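Local coordinates for pyruvate carboxylase protein (Rhizobium etli, PDB 2QF7) that belongs to the biotin-dependent carboxylases and joins a biotin carboxylase unit, a TIM-barrel unit and a biotin-carrier-type domain in one chain, at residues Asn883-Asp888 against Leu911-Val916; Val923-Ser928 against Lys950-Gly955; Ser931-Asp936 against Ser942-Ala947; Ala970-Glu975 against Phe990-Tyr995. All coordinates share one frame; numbering follows the deposited sequence. Where two conformers were deposited one is given.

Interaction 1 of 4, residues Asn883-Asp888 against Leu911-Val916; sequences NQMFGD and LTVADV
Met885 reaches over two valines of the facing helix start, Val913 and Val916. CB of Met885 lies 3.8 Å from Val913 CG1, and these two side chains run past each other in opposite directions. Further out the thioether crosses Val916 at about a right angle, with SD 3.5 Å from Val916 CG1. Met885 CE stays near the same methyl, at 3.9 Å. The methionine has CG on the far side from its backbone N (chi1 177°) and is extended through chi2. It therefore spans the gap between the helices before bending at chi3. Both valines offer CG1. Each segment fixes its own helix end. At the end of helix 872-885, Gly887 has positive phi and closes a Schellman motif. Asn883 ND2 also holds Asp888 OD1 at 3.0 Å, coming from above the carboxylate plane. Across the gap, Thr912 is the N-cap of helix 913-917. Asp915 N gives to Thr912 OG1 at 3.0 Å, and Thr912 N gives to Asp915 OD2. Met902 and Leu948 pack on Met885 from other helices. The arrangement is an apolar packing of a Schellman-ended helix against a helix begun by a capping box, in the helical part of the conserved carboxylase domain.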
loop_
_atom_site.group_PDB
_atom_site.type_symbol
_atom_site.label_atom_id
_atom_site.label_comp_id
_atom_site.label_asym_id
_atom_site.label_seq_id
_atom_site.Cartn_x
_atom_site.Cartn_y
_atom_site.Cartn_z
ATOM N N ASN A 883 -53.481 -10.931 5.500
ATOM C CA ASN A 883 -53.897 -12.326 5.595
ATOM C C ASN A 883 -55.435 -12.487 5.556
ATOM O O ASN A 883 -55.975 -13.294 4.784
ATOM C CB ASN A 883 -53.361 -12.973 6.891
ATOM C CG ASN A 883 -53.933 -14.358 7.082
ATOM O OD1 ASN A 883 -53.730 -15.227 6.223
ATOM N ND2 ASN A 883 -54.677 -14.572 8.167
ATOM N N GLN A 884 -56.148 -11.677 6.349
ATOM C CA GLN A 884 -57.611 -11.744 6.371
ATOM C C GLN A 884 -58.203 -11.274 5.040
ATOM O O GLN A 884 -59.193 -11.830 4.550
ATOM C CB GLN A 884 -58.204 -10.895 7.520
ATOM C CG GLN A 884 -57.959 -11.446 8.963
ATOM C CD GLN A 884 -58.541 -12.844 9.219
ATOM O OE1 GLN A 884 -59.546 -13.256 8.617
ATOM N NE2 GLN A 884 -57.886 -13.587 10.103
ATOM N N MET A 885 -57.602 -10.248 4.450
ATOM C CA MET A 885 -58.021 -9.746 3.126
ATOM C C MET A 885 -57.978 -10.829 2.026
ATOM O O MET A 885 -58.861 -10.880 1.162
ATOM C CB MET A 885 -57.177 -8.534 2.721
ATOM C CG MET A 885 -57.514 -8.008 1.331
ATOM S SD MET A 885 -56.474 -6.614 0.908
ATOM C CE MET A 885 -54.957 -7.470 0.550
ATOM N N PHE A 886 -56.934 -11.656 2.050
ATOM C CA PHE A 886 -56.775 -12.804 1.143
ATOM C C PHE A 886 -57.713 -13.963 1.479
ATOM O O PHE A 886 -57.771 -14.951 0.739
ATOM C CB PHE A 886 -55.311 -13.286 1.149
ATOM C CG PHE A 886 -54.352 -12.339 0.471
ATOM C CD1 PHE A 886 -54.567 -11.948 -0.851
ATOM C CD2 PHE A 886 -53.212 -11.869 1.134
ATOM C CE1 PHE A 886 -53.696 -11.072 -1.501
ATOM C CE2 PHE A 886 -52.311 -11.017 0.493
ATOM C CZ PHE A 886 -52.579 -10.605 -0.849
ATOM N N GLY A 887 -58.470 -13.836 2.574
ATOM C CA GLY A 887 -59.478 -14.837 2.931
ATOM C C GLY A 887 -59.076 -15.685 4.135
ATOM O O GLY A 887 -59.827 -16.620 4.506
ATOM N N ASP A 888 -57.931 -15.345 4.758
ATOM C CA ASP A 888 -57.344 -16.073 5.893
ATOM C C ASP A 888 -56.731 -17.374 5.377
ATOM O O ASP A 888 -57.412 -18.397 5.213
ATOM C CB ASP A 888 -58.352 -16.304 7.051
ATOM C CG ASP A 888 -57.670 -16.795 8.331
ATOM O OD1 ASP A 888 -56.409 -16.959 8.330
ATOM O OD2 ASP A 888 -58.393 -17.029 9.335
ATOM N N LEU A 911 -52.013 2.296 2.836
ATOM C CA LEU A 911 -53.254 1.726 2.310
ATOM C C LEU A 911 -53.885 0.832 3.364
ATOM O O LEU A 911 -53.253 -0.071 3.859
ATOM C CB LEU A 911 -52.986 0.907 1.027
ATOM C CG LEU A 911 -52.469 1.657 -0.215
ATOM C CD1 LEU A 911 -51.807 0.652 -1.113
ATOM C CD2 LEU A 911 -53.556 2.438 -0.947
ATOM N N THR A 912 -55.130 1.104 3.721
ATOM C CA THR A 912 -55.889 0.166 4.540
ATOM C C THR A 912 -56.387 -0.986 3.611
ATOM O O THR A 912 -56.350 -0.872 2.363
ATOM C CB THR A 912 -57.111 0.850 5.176
ATOM O OG1 THR A 912 -58.004 1.201 4.139
ATOM C CG2 THR A 912 -56.745 2.137 5.936
ATOM N N VAL A 913 -56.834 -2.094 4.207
ATOM C CA VAL A 913 -57.510 -3.154 3.451
ATOM C C VAL A 913 -58.679 -2.592 2.601
ATOM O O VAL A 913 -58.845 -2.966 1.440
ATOM C CB VAL A 913 -58.003 -4.270 4.391
ATOM C CG1 VAL A 913 -58.881 -5.246 3.647
ATOM C CG2 VAL A 913 -56.826 -4.992 5.017
ATOM N N ALA A 914 -59.461 -1.678 3.173
ATOM C CA ALA A 914 -60.530 -1.016 2.427
ATOM C C ALA A 914 -60.010 -0.251 1.206
ATOM O O ALA A 914 -60.615 -0.306 0.135
ATOM C CB ALA A 914 -61.323 -0.095 3.322
ATOM N N ASP A 915 -58.909 0.484 1.376
ATOM C CA ASP A 915 -58.243 1.154 0.265
ATOM C C ASP A 915 -57.827 0.122 -0.778
ATOM O O ASP A 915 -58.037 0.316 -1.966
ATOM C CB ASP A 915 -56.941 1.834 0.717
ATOM C CG ASP A 915 -57.165 3.089 1.545
ATOM O OD1 ASP A 915 -58.236 3.690 1.442
ATOM O OD2 ASP A 915 -56.235 3.461 2.296
ATOM N N VAL A 916 -57.167 -0.934 -0.330
ATOM C CA VAL A 916 -56.685 -1.986 -1.241
ATOM C C VAL A 916 -57.828 -2.560 -2.100
ATOM O O VAL A 916 -57.666 -2.715 -3.305
ATOM C CB VAL A 916 -55.911 -3.104 -0.498
ATOM C CG1 VAL A 916 -55.436 -4.203 -1.458
ATOM C CG2 VAL A 916 -54.660 -2.535 0.239
#

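Interaction 2 of 4, residues Val923-Ser928 against Lys950-Gly955; sequences VSFPES and KKALKG
The Phe925 ring stands between two aliphatic groups, with Ala952 over one face and Val923 of its own segment over the other. Ala952 CB is 3.8 Å from the ring centroid and only 15° off the normal, which makes a CH-pi contact. It sits toward the rim on the CD2 side, and Ala952 CA is 3.6 Å from Phe925 CD2. Val923 CG1 lies over the centre of the opposite face. Lys951 comes to the edge of the ring instead, with its CG 3.9 Å from Phe925 CE2. Its CG is opposite the backbone N (chi1 -175°), and the extended chain beyond it runs on to cross Val923 at about a right angle. There Val923 CG2 touches Lys951 NZ at 3.7 Å. The ammonium is held by the backbone oxygens of Arg921, Val916 and Ser918, so its charge ends among carbonyl groups. One water links the backbones. It donates to Ala952 O at 3.0 Å and accepts a weak bond from Phe925 N. Met902 and Val930 add to the packing round the phenylalanine. The loop before helix 927-934 thus packs on the last turn of helix 946-953 through a CH-pi contact, with a phenylalanine covered on both faces.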
loop_
_atom_site.group_PDB
_atom_site.type_symbol
_atom_site.label_atom_id
_atom_site.label_comp_id
_atom_site.label_asym_id
_atom_site.label_seq_id
_atom_site.Cartn_x
_atom_site.Cartn_y
_atom_site.Cartn_z
ATOM N N VAL A 923 -54.385 0.846 -7.374
ATOM C CA VAL A 923 -53.294 0.206 -6.660
ATOM C C VAL A 923 -52.537 -0.611 -7.693
ATOM O O VAL A 923 -53.155 -1.300 -8.503
ATOM C CB VAL A 923 -53.820 -0.742 -5.528
ATOM C CG1 VAL A 923 -52.686 -1.531 -4.912
ATOM C CG2 VAL A 923 -54.574 0.017 -4.466
ATOM N N SER A 924 -51.215 -0.509 -7.677
ATOM C CA SER A 924 -50.369 -1.396 -8.464
ATOM C C SER A 924 -49.909 -2.520 -7.561
ATOM O O SER A 924 -48.982 -2.356 -6.768
ATOM C CB SER A 924 -49.180 -0.651 -9.085
ATOM O OG SER A 924 -48.176 -0.382 -8.126
ATOM N N PHE A 925 -50.577 -3.661 -7.657
ATOM C CA PHE A 925 -50.306 -4.774 -6.737
ATOM C C PHE A 925 -48.926 -5.358 -6.969
ATOM O O PHE A 925 -48.430 -5.304 -8.075
ATOM C CB PHE A 925 -51.374 -5.838 -6.886
ATOM C CG PHE A 925 -52.700 -5.450 -6.283
ATOM C CD1 PHE A 925 -53.031 -5.853 -4.990
ATOM C CD2 PHE A 925 -53.628 -4.713 -7.017
ATOM C CE1 PHE A 925 -54.287 -5.502 -4.438
ATOM C CE2 PHE A 925 -54.870 -4.351 -6.469
ATOM C CZ PHE A 925 -55.193 -4.760 -5.170
ATOM N N PRO A 926 -48.276 -5.876 -5.917
ATOM C CA PRO A 926 -47.010 -6.575 -6.129
ATOM C C PRO A 926 -47.249 -7.760 -7.086
ATOM O O PRO A 926 -48.350 -8.350 -7.052
ATOM C CB PRO A 926 -46.655 -7.090 -4.722
ATOM C CG PRO A 926 -47.406 -6.184 -3.777
ATOM C CD PRO A 926 -48.673 -5.832 -4.496
ATOM N N GLU A 927 -46.259 -8.089 -7.919
ATOM C CA GLU A 927 -46.292 -9.216 -8.882
ATOM C C GLU A 927 -46.647 -10.531 -8.222
ATOM O O GLU A 927 -47.300 -11.417 -8.820
ATOM C CB GLU A 927 -44.894 -9.387 -9.512
ATOM C CG GLU A 927 -44.816 -10.225 -10.810
ATOM C CD GLU A 927 -44.701 -11.744 -10.605
ATOM O OE1 GLU A 927 -44.251 -12.208 -9.522
ATOM O OE2 GLU A 927 -45.061 -12.482 -11.560
ATOM N N SER A 928 -46.144 -10.711 -6.992
ATOM C CA SER A 928 -46.383 -11.940 -6.265
ATOM C C SER A 928 -47.868 -12.074 -5.921
ATOM O O SER A 928 -48.400 -13.176 -5.882
ATOM C CB SER A 928 -45.535 -12.012 -4.978
ATOM O OG SER A 928 -45.914 -10.947 -4.126
ATOM N N LYS A 950 -60.349 -9.533 -8.957
ATOM C CA LYS A 950 -60.716 -8.743 -10.139
ATOM C C LYS A 950 -59.902 -7.456 -10.226
ATOM O O LYS A 950 -59.371 -7.112 -11.296
ATOM C CB LYS A 950 -62.216 -8.399 -10.133
ATOM C CG LYS A 950 -62.771 -8.013 -11.502
ATOM C CD LYS A 950 -64.276 -7.605 -11.431
ATOM C CE LYS A 950 -64.913 -7.719 -12.825
ATOM N NZ LYS A 950 -66.329 -7.196 -12.959
ATOM N N LYS A 951 -59.815 -6.726 -9.114
ATOM C CA LYS A 951 -59.062 -5.473 -9.104
ATOM C C LYS A 951 -57.605 -5.694 -9.489
ATOM O O LYS A 951 -57.083 -5.005 -10.376
ATOM C CB LYS A 951 -59.136 -4.782 -7.747
ATOM C CG LYS A 951 -58.457 -3.414 -7.743
ATOM C CD LYS A 951 -58.787 -2.668 -6.500
ATOM C CE LYS A 951 -57.881 -1.465 -6.345
ATOM N NZ LYS A 951 -58.178 -0.778 -5.059
ATOM N N ALA A 952 -56.975 -6.667 -8.830
ATOM C CA ALA A 952 -55.551 -6.965 -9.002
ATOM C C ALA A 952 -55.180 -7.492 -10.388
ATOM O O ALA A 952 -54.100 -7.183 -10.893
ATOM C CB ALA A 952 -55.096 -7.945 -7.952
ATOM N N LEU A 953 -56.060 -8.285 -11.002
ATOM C CA LEU A 953 -55.717 -8.929 -12.271
ATOM C C LEU A 953 -55.831 -8.006 -13.493
ATOM O O LEU A 953 -55.359 -8.344 -14.583
ATOM C CB LEU A 953 -56.526 -10.198 -12.461
ATOM C CG LEU A 953 -56.033 -11.359 -11.584
ATOM C CD1 LEU A 953 -56.939 -12.562 -11.712
ATOM C CD2 LEU A 953 -54.617 -11.751 -11.943
ATOM N N LYS A 954 -56.501 -6.869 -13.316
ATOM C CA LYS A 954 -56.621 -5.846 -14.373
ATOM C C LYS A 954 -56.966 -6.469 -15.733
ATOM O O LYS A 954 -56.356 -6.143 -16.762
ATOM C CB LYS A 954 -55.347 -4.984 -14.469
ATOM C CG LYS A 954 -54.907 -4.287 -13.165
ATOM C CD LYS A 954 -53.740 -3.297 -13.392
ATOM N N GLY A 955 -57.955 -7.359 -15.741
ATOM C CA GLY A 955 -58.422 -7.955 -16.991
ATOM C C GLY A 955 -57.863 -9.317 -17.366
ATOM O O GLY A 955 -58.402 -9.972 -18.239
HETATM O O HOH W 1 -52.392 -4.830 -10.268
#

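Interaction 3 of 4, residues Ser931-Asp936 against Ser942-Ala947; sequences SMLKGD and SGWPEA
Met932 and Trp944 form a Met-aromatic contact between the last turn of helix 927-934 and the loop leading into helix 946-953. Met932 SD is 4.5 Å from the centroid of the six-membered ring and 48° off its normal, so the sulfur approaches obliquely. The side chain crosses the indole at about a right angle. Its CG lies 3.6 Å from Trp944 CZ2, and CE rests 3.8 Å from Trp944 CZ3 and CH2. With chi1 at -175° CG of Met932 points away from the backbone N, and the chain bends at chi3, which carries the methyl along the benzene part of the indole. Leu933 packs nearer the root of the tryptophan, with CD2 4.0 Å from Trp944 CB. Its CA lies over one face of the indole, toward the rim.

The backbone of the helix end also meets the ring. Met932 O is 3.4 Å from Trp944 NE1, but the angle is too poor for a hydrogen bond. The indole N-H is used instead in a weak bond to Gly938 O, in the loop between the segments. Leu933 O accepts from Gln949 NE2, and Gln949 also touches Trp944. Leu948 and Ala952 touch Leu933. Leu668 and Ile889 add further packing on Trp944.

Gly935, with positive phi, is the first residue beyond the helix. Ser931 O takes two backbone donors, Gly935 N and Asp936 N, from opposite faces of its plane. Ser931 OG donates to Asp936 OD2 at 2.7 Å, on the anti side of the carboxylate.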
loop_
_atom_site.group_PDB
_atom_site.type_symbol
_atom_site.label_atom_id
_atom_site.label_comp_id
_atom_site.label_asym_id
_atom_site.label_seq_id
_atom_site.Cartn_x
_atom_site.Cartn_y
_atom_site.Cartn_z
ATOM N N SER A 931 -49.864 -12.810 -9.206
ATOM C CA SER A 931 -49.637 -14.201 -9.582
ATOM C C SER A 931 -50.395 -15.178 -8.676
ATOM O O SER A 931 -50.943 -16.167 -9.152
ATOM C CB SER A 931 -48.136 -14.476 -9.570
ATOM O OG SER A 931 -47.871 -15.852 -9.587
ATOM N N MET A 932 -50.405 -14.914 -7.363
ATOM C CA MET A 932 -51.182 -15.724 -6.430
ATOM C C MET A 932 -52.688 -15.674 -6.733
ATOM O O MET A 932 -53.359 -16.715 -6.772
ATOM C CB MET A 932 -50.943 -15.279 -4.976
ATOM C CG MET A 932 -51.652 -16.195 -3.998
ATOM S SD MET A 932 -51.208 -15.930 -2.291
ATOM C CE MET A 932 -52.203 -14.474 -2.012
ATOM N N LEU A 933 -53.226 -14.476 -6.927
ATOM C CA LEU A 933 -54.659 -14.351 -7.189
ATOM C C LEU A 933 -55.011 -14.933 -8.565
ATOM O O LEU A 933 -56.127 -15.424 -8.772
ATOM C CB LEU A 933 -55.105 -12.886 -7.070
ATOM C CG LEU A 933 -54.992 -12.301 -5.638
ATOM C CD1 LEU A 933 -55.022 -10.786 -5.740
ATOM C CD2 LEU A 933 -56.163 -12.783 -4.758
ATOM N N LYS A 934 -54.046 -14.889 -9.489
ATOM C CA LYS A 934 -54.217 -15.520 -10.804
ATOM C C LYS A 934 -54.412 -17.046 -10.688
ATOM O O LYS A 934 -55.160 -17.639 -11.477
ATOM C CB LYS A 934 -53.006 -15.260 -11.703
ATOM C CG LYS A 934 -53.190 -15.810 -13.144
ATOM C CD LYS A 934 -51.904 -15.597 -13.937
ATOM C CE LYS A 934 -52.050 -16.003 -15.424
ATOM N NZ LYS A 934 -50.706 -15.846 -16.072
ATOM N N GLY A 935 -53.671 -17.674 -9.773
ATOM C CA GLY A 935 -53.785 -19.097 -9.492
ATOM C C GLY A 935 -52.478 -19.861 -9.445
ATOM O O GLY A 935 -52.482 -21.070 -9.229
ATOM N N ASP A 936 -51.360 -19.158 -9.589
ATOM C CA ASP A 936 -50.054 -19.788 -9.727
ATOM C C ASP A 936 -49.603 -20.536 -8.498
ATOM O O ASP A 936 -48.708 -21.370 -8.586
ATOM C CB ASP A 936 -48.988 -18.768 -10.108
ATOM C CG ASP A 936 -49.167 -18.207 -11.531
ATOM O OD1 ASP A 936 -49.910 -18.803 -12.359
ATOM O OD2 ASP A 936 -48.550 -17.146 -11.822
ATOM N N SER A 942 -61.418 -22.013 0.042
ATOM C CA SER A 942 -62.483 -21.070 -0.137
ATOM C C SER A 942 -62.488 -20.441 -1.533
ATOM O O SER A 942 -63.407 -19.741 -1.859
ATOM C CB SER A 942 -62.285 -19.951 0.910
ATOM O OG SER A 942 -63.370 -19.034 0.809
ATOM N N GLY A 943 -61.441 -20.671 -2.336
ATOM C CA GLY A 943 -61.180 -19.848 -3.520
ATOM C C GLY A 943 -60.619 -18.498 -3.063
ATOM O O GLY A 943 -60.549 -18.238 -1.856
ATOM N N TRP A 944 -60.195 -17.662 -4.016
ATOM C CA TRP A 944 -59.700 -16.281 -3.762
ATOM C C TRP A 944 -60.846 -15.279 -3.716
ATOM O O TRP A 944 -61.795 -15.408 -4.505
ATOM C CB TRP A 944 -58.735 -15.866 -4.875
ATOM C CG TRP A 944 -57.527 -16.739 -4.869
ATOM C CD1 TRP A 944 -57.154 -17.616 -5.831
ATOM C CD2 TRP A 944 -56.560 -16.858 -3.805
ATOM N NE1 TRP A 944 -56.008 -18.295 -5.445
ATOM C CE2 TRP A 944 -55.618 -17.842 -4.207
ATOM C CE3 TRP A 944 -56.406 -16.241 -2.553
ATOM C CZ2 TRP A 944 -54.531 -18.221 -3.412
ATOM C CZ3 TRP A 944 -55.323 -16.623 -1.747
ATOM C CH2 TRP A 944 -54.395 -17.619 -2.187
ATOM N N PRO A 945 -60.770 -14.261 -2.809
ATOM C CA PRO A 945 -61.833 -13.221 -2.760
ATOM C C PRO A 945 -62.023 -12.536 -4.112
ATOM O O PRO A 945 -61.045 -12.044 -4.681
ATOM C CB PRO A 945 -61.309 -12.229 -1.711
ATOM C CG PRO A 945 -60.510 -13.098 -0.786
ATOM C CD PRO A 945 -59.756 -14.039 -1.757
ATOM N N GLU A 946 -63.273 -12.489 -4.605
ATOM C CA GLU A 946 -63.548 -12.108 -5.983
ATOM C C GLU A 946 -63.206 -10.653 -6.310
ATOM O O GLU A 946 -62.571 -10.374 -7.340
ATOM C CB GLU A 946 -65.018 -12.402 -6.359
ATOM C CG GLU A 946 -65.351 -13.918 -6.493
ATOM C CD GLU A 946 -66.830 -14.148 -6.805
ATOM O OE1 GLU A 946 -67.561 -13.155 -6.980
ATOM O OE2 GLU A 946 -67.262 -15.316 -6.869
ATOM N N ALA A 947 -63.624 -9.725 -5.449
ATOM C CA ALA A 947 -63.388 -8.285 -5.710
ATOM C C ALA A 947 -61.894 -7.898 -5.721
ATOM O O ALA A 947 -61.437 -7.162 -6.598
ATOM C CB ALA A 947 -64.180 -7.402 -4.724
#

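Interaction 4 of 4, residues Ala970-Glu975 against Phe990-Tyr995; sequences ADLDAE and FEFASY
This is a helix-to-helix contact in which two aromatic rings of helix 989-997 pack on the backbone and side-chain bases of the first turn of helix 972-983. Phe992 packs on Leu972 and Glu975, and Tyr995, one turn further on, packs on Glu975. Phe992 is buried and makes the larger share of the contact. Its CZ is 3.3 Å from Leu972 O, a van der Waals approach to a backbone oxygen. Leu972 crosses Phe992 at about a right angle, and its CB is 4.1 Å from Phe992 CE2. Glu975 lies by the same ring with its aliphatic base. Glu975 CB sits at the ring edge, in plane, 3.9 Å from Phe992 CE1. The anti setting of chi1 (-178°) sends the phenylalanine ring across to this place. Tyr995 takes the same turn at chi1 and brings CE2 to 3.7 Å from Glu975 O. Asp971 is the N-cap of helix 972-983. It accepts from Ala974 N through OD1, a weak bond at 3.4 Å. The contact continues onto helix 644-657, outside the barrel strands. Tyr649 of that helix meets Phe992 edge-to-face, and Asn645 packs on Leu972 and donates to Ala970 O. Leu996 adds to the apolar side of Leu972 and Glu975. The arrangement is a pair of consecutive helices of the conserved carboxylase domain, joined through aromatic residues and packed on an outer helix of the TIM barrel.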
loop_
_atom_site.group_PDB
_atom_site.type_symbol
_atom_site.label_atom_id
_atom_site.label_comp_id
_atom_site.label_asym_id
_atom_site.label_seq_id
_atom_site.Cartn_x
_atom_site.Cartn_y
_atom_site.Cartn_z
ATOM N N ALA A 970 -41.670 -31.020 -20.052
ATOM C CA ALA A 970 -40.417 -30.470 -20.513
ATOM C C ALA A 970 -39.788 -31.484 -21.448
ATOM O O ALA A 970 -40.000 -32.690 -21.291
ATOM C CB ALA A 970 -39.493 -30.191 -19.324
ATOM N N ASP A 971 -39.026 -31.013 -22.429
ATOM C CA ASP A 971 -38.299 -31.923 -23.332
ATOM C C ASP A 971 -36.915 -32.148 -22.684
ATOM O O ASP A 971 -35.983 -31.349 -22.878
ATOM C CB ASP A 971 -38.198 -31.304 -24.724
ATOM C CG ASP A 971 -37.503 -32.215 -25.744
ATOM O OD1 ASP A 971 -36.871 -33.226 -25.357
ATOM O OD2 ASP A 971 -37.571 -31.881 -26.950
ATOM N N LEU A 972 -36.807 -33.210 -21.886
ATOM C CA LEU A 972 -35.620 -33.396 -21.038
ATOM C C LEU A 972 -34.341 -33.710 -21.826
ATOM O O LEU A 972 -33.270 -33.263 -21.437
ATOM C CB LEU A 972 -35.858 -34.422 -19.897
ATOM C CG LEU A 972 -36.987 -34.191 -18.880
ATOM C CD1 LEU A 972 -37.146 -35.412 -17.919
ATOM C CD2 LEU A 972 -36.793 -32.919 -18.063
ATOM N N ASP A 973 -34.438 -34.441 -22.938
ATOM C CA ASP A 973 -33.238 -34.707 -23.733
ATOM C C ASP A 973 -32.721 -33.426 -24.390
ATOM O O ASP A 973 -31.523 -33.251 -24.525
ATOM C CB ASP A 973 -33.463 -35.820 -24.788
ATOM C CG ASP A 973 -33.783 -37.190 -24.155
ATOM O OD1 ASP A 973 -33.442 -37.443 -22.976
ATOM O OD2 ASP A 973 -34.399 -38.034 -24.843
ATOM N N ALA A 974 -33.625 -32.537 -24.808
ATOM C CA ALA A 974 -33.220 -31.238 -25.368
ATOM C C ALA A 974 -32.673 -30.279 -24.316
ATOM O O ALA A 974 -31.704 -29.556 -24.586
ATOM C CB ALA A 974 -34.358 -30.579 -26.127
ATOM N N GLU A 975 -33.306 -30.238 -23.136
ATOM C CA GLU A 975 -32.778 -29.416 -22.039
ATOM C C GLU A 975 -31.384 -29.874 -21.602
ATOM O O GLU A 975 -30.507 -29.051 -21.324
ATOM C CB GLU A 975 -33.748 -29.352 -20.840
ATOM C CG GLU A 975 -35.071 -28.745 -21.263
ATOM C CD GLU A 975 -35.653 -27.780 -20.268
ATOM O OE1 GLU A 975 -34.948 -27.380 -19.309
ATOM O OE2 GLU A 975 -36.827 -27.401 -20.462
ATOM N N PHE A 990 -27.496 -35.773 -11.584
ATOM C CA PHE A 990 -27.720 -34.890 -10.419
ATOM C C PHE A 990 -27.546 -33.428 -10.831
ATOM O O PHE A 990 -28.339 -32.543 -10.447
ATOM C CB PHE A 990 -26.724 -35.181 -9.272
ATOM C CG PHE A 990 -26.938 -36.506 -8.561
ATOM C CD1 PHE A 990 -28.144 -37.201 -8.657
ATOM C CD2 PHE A 990 -25.940 -37.013 -7.713
ATOM C CE1 PHE A 990 -28.356 -38.429 -7.983
ATOM C CE2 PHE A 990 -26.135 -38.235 -7.009
ATOM C CZ PHE A 990 -27.351 -38.952 -7.171
ATOM N N GLU A 991 -26.483 -33.161 -11.578
ATOM C CA GLU A 991 -26.249 -31.820 -12.124
ATOM C C GLU A 991 -27.413 -31.391 -13.010
ATOM O O GLU A 991 -27.821 -30.230 -13.009
ATOM C CB GLU A 991 -24.955 -31.804 -12.944
ATOM C CG GLU A 991 -23.698 -31.821 -12.084
ATOM C CD GLU A 991 -22.457 -31.713 -12.939
ATOM O OE1 GLU A 991 -22.273 -32.546 -13.855
ATOM O OE2 GLU A 991 -21.681 -30.745 -12.735
ATOM N N PHE A 992 -27.928 -32.316 -13.820
ATOM C CA PHE A 992 -29.075 -31.991 -14.664
ATOM C C PHE A 992 -30.307 -31.627 -13.798
ATOM O O PHE A 992 -31.008 -30.667 -14.119
ATOM C CB PHE A 992 -29.371 -33.119 -15.643
ATOM C CG PHE A 992 -30.519 -32.836 -16.584
ATOM C CD1 PHE A 992 -30.611 -31.617 -17.262
ATOM C CD2 PHE A 992 -31.499 -33.787 -16.790
ATOM C CE1 PHE A 992 -31.669 -31.345 -18.149
ATOM C CE2 PHE A 992 -32.561 -33.549 -17.683
ATOM C CZ PHE A 992 -32.651 -32.315 -18.350
ATOM N N ALA A 993 -30.572 -32.387 -12.733
ATOM C CA ALA A 993 -31.625 -32.006 -11.790
ATOM C C ALA A 993 -31.426 -30.582 -11.189
ATOM O O ALA A 993 -32.406 -29.834 -11.000
ATOM C CB ALA A 993 -31.758 -33.052 -10.656
ATOM N N SER A 994 -30.174 -30.242 -10.854
ATOM C CA SER A 994 -29.810 -28.898 -10.361
ATOM C C SER A 994 -30.156 -27.819 -11.422
ATOM O O SER A 994 -30.793 -26.812 -11.120
ATOM C CB SER A 994 -28.314 -28.880 -10.021
ATOM O OG SER A 994 -28.083 -29.652 -8.833
ATOM N N TYR A 995 -29.772 -28.068 -12.667
ATOM C CA TYR A 995 -30.052 -27.170 -13.777
ATOM C C TYR A 995 -31.576 -26.985 -14.043
ATOM O O TYR A 995 -32.011 -25.863 -14.319
ATOM C CB TYR A 995 -29.346 -27.681 -15.015
ATOM C CG TYR A 995 -29.677 -26.918 -16.263
ATOM C CD1 TYR A 995 -29.206 -25.610 -16.451
ATOM C CD2 TYR A 995 -30.456 -27.503 -17.266
ATOM C CE1 TYR A 995 -29.508 -24.899 -17.618
ATOM C CE2 TYR A 995 -30.756 -26.805 -18.439
ATOM C CZ TYR A 995 -30.281 -25.501 -18.603
ATOM O OH TYR A 995 -30.573 -24.808 -19.744
HETATM O O HOH W 2 -32.536 -25.541 -20.959
#

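How the interactions relate
Interactions 1, 2 and 4 follow in series through the conserved carboxylase domain, and interaction 3 sits inside 2. Interaction 1 closes a loop from the end of helix 872-885, through helix 895-909, to helix 913-917. Interaction 2 then opens and closes round helices 927-934 and 946-953. Interaction 3 joins the same two helices where the loop connecting them begins and ends. These three form one helical cluster. Val916 CG1 meets Phe925 CE1 at 3.4 Å, Phe886 CD1 meets Met932 CE at 3.6 Å, and Ala952 CB meets Leu933 CD1 at 3.6 Å. Interaction 4 comes last and stands apart, its nearest atoms about 17 Å from interaction 3. It ties helices 972-983 and 989-997 together beside the barrel.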